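Local atomic coordinates of Co-chaperone DjlA N-terminal domain-containing protein (Porphyromonas gingivalis, PDB entry 2H5N), a protein that is of unknown function but binds a magnesium ion and belongs to the all-helical TerB family, named for tellurite resistance proteins and probably related to the DjlA co-chaperone N-terminal domain. Residues K84-S89 with C116-M121. Numbering follows the deposited sequence.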
# COMPACT_ATOMS: atom_id res chain seq x y z
N LYS A 84 24.58 10.15 5.33
CA LYS A 84 24.20 9.04 4.46
C LYS A 84 24.43 7.66 5.10
O LYS A 84 23.60 6.76 4.97
CB LYS A 84 24.92 9.12 3.10
CG LYS A 84 24.32 10.12 2.18
CD LYS A 84 25.02 10.12 0.83
CE LYS A 84 24.30 11.05 -0.12
NZ LYS A 84 24.57 10.73 -1.60
N LYS A 85 25.58 7.49 5.75
CA LYS A 85 25.95 6.25 6.41
C LYS A 85 24.96 5.89 7.53
O LYS A 85 24.55 4.73 7.71
CB LYS A 85 27.39 6.36 6.95
CG LYS A 85 27.78 5.29 7.95
CD LYS A 85 29.21 5.48 8.44
CE LYS A 85 29.62 4.33 9.34
NZ LYS A 85 29.48 4.64 10.80
N TYR A 86 24.57 6.91 8.28
CA TYR A 86 23.62 6.77 9.35
C TYR A 86 22.23 6.42 8.78
O TYR A 86 21.55 5.49 9.26
CB TYR A 86 23.56 8.09 10.09
CG TYR A 86 23.08 7.93 11.49
CD1 TYR A 86 21.77 8.30 11.84
CD2 TYR A 86 23.92 7.41 12.49
CE1 TYR A 86 21.30 8.14 13.12
CE2 TYR A 86 23.44 7.26 13.80
CZ TYR A 86 22.14 7.64 14.09
OH TYR A 86 21.66 7.52 15.38
N VAL A 87 21.81 7.11 7.72
CA VAL A 87 20.54 6.75 7.08
C VAL A 87 20.55 5.33 6.54
O VAL A 87 19.56 4.60 6.71
CB VAL A 87 20.10 7.73 5.97
CG1 VAL A 87 18.76 7.29 5.37
CG2 VAL A 87 19.96 9.14 6.54
N ALA A 88 21.64 4.94 5.85
CA ALA A 88 21.77 3.53 5.39
C ALA A 88 21.74 2.52 6.55
O ALA A 88 21.19 1.42 6.42
CB ALA A 88 23.05 3.33 4.55
N SER A 89 22.34 2.88 7.68
CA SER A 89 22.42 1.94 8.81
C SER A 89 21.03 1.72 9.34
O SER A 89 20.65 0.59 9.60
CB SER A 89 23.40 2.42 9.91
OG SER A 89 24.66 2.71 9.32
N CYS A 116 19.48 6.41 -3.46
CA CYS A 116 19.69 7.56 -2.59
C CYS A 116 21.18 7.91 -2.45
O CYS A 116 21.52 8.85 -1.77
CB CYS A 116 19.09 7.28 -1.20
SG CYS A 116 17.29 7.29 -1.13
N GLY A 117 22.06 7.12 -3.08
CA GLY A 117 23.51 7.31 -2.96
C GLY A 117 24.14 7.03 -1.60
O GLY A 117 25.13 7.72 -1.21
N LEU A 118 23.59 6.04 -0.87
CA LEU A 118 24.07 5.63 0.45
C LEU A 118 25.20 4.60 0.26
O LEU A 118 25.22 3.89 -0.77
CB LEU A 118 22.93 5.01 1.29
CG LEU A 118 21.62 5.82 1.34
CD1 LEU A 118 20.49 5.07 2.03
CD2 LEU A 118 21.81 7.24 1.95
N PRO A 119 26.12 4.50 1.24
CA PRO A 119 27.21 3.52 1.12
C PRO A 119 26.71 2.10 1.39
O PRO A 119 25.74 1.91 2.14
CB PRO A 119 28.18 3.95 2.21
CG PRO A 119 27.27 4.50 3.28
CD PRO A 119 26.23 5.28 2.48
N THR A 120 27.34 1.12 0.75
CA THR A 120 27.01 -0.28 1.01
C THR A 120 27.70 -0.69 2.30
O THR A 120 28.81 -0.23 2.59
CB THR A 120 27.35 -1.26 -0.19
OG1 THR A 120 28.65 -1.85 -0.02
CG2 THR A 120 27.28 -0.58 -1.52
N MET A 121 27.01 -1.51 3.08
CA MET A 121 27.54 -2.06 4.32
C MET A 121 26.85 -3.41 4.58
O MET A 121 25.79 -3.71 4.01
CB MET A 121 27.33 -1.10 5.50
CG MET A 121 25.88 -0.73 5.77
SD MET A 121 25.52 0.43 7.12
CE MET A 121 26.00 1.97 6.41
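Ala88 and Leu118 mark the tightly packed part of this contact: CB of Ala88 lies 3.7 Å from CB of Leu118 and equally close to CE of Met121, so one small methyl is shared by two larger side chains. Leu118 straddles the helix surface, its CD1 lying over Ala88 while CD2 comes to 3.5 Å from the carbonyl oxygen of Lys84. Buried Lys84 belongs to this tight part too: its CB and CG pack on CD2 of Leu118, the chain runs extended beyond CG, and its NZ donates to Gly117 O at 3.1 Å. The C=O...N angle of 110°, with the donor 44° out of the carbonyl plane, shows an approach from above rather than along a lone pair; the ammonium also bonds Ala77 O, its stronger partner. Gly117, with its positive phi, forms the Schellman motif that ends helix 103-116, and the lysine therefore bonds to the peptide immediately beyond that helix. Met121 closes the end toward Ser89. A bend at chi3 (76°) brings its CE to 3.4 Å from Lys85 O, with SD 3.3 Å from Ser89 OG. Within the helix, Lys85 O accepts from Ser89 N and, at 2.6 Å, from Ser89 OG, the two donors arriving from opposite faces of its plane.

The looser side belongs to partly exposed Pro119 and Lys85. Pro119 CG rests 3.8 Å from Lys85 CA, whereas the Lys85 chain leads away to a hydrogen bond with Asn129.

The linker 117-121, without regular structure, thus runs alongside helix 81-94 in the same direction on its way to helix 123-130, where Met121 touches Ala126 and Asn129. Leu118 also touches Ile76 of helix 69-77, while Val87 and Cys116 meet helix 15-30 through Ile21 and Met24, placing the contact within the all-helical TerB bundle.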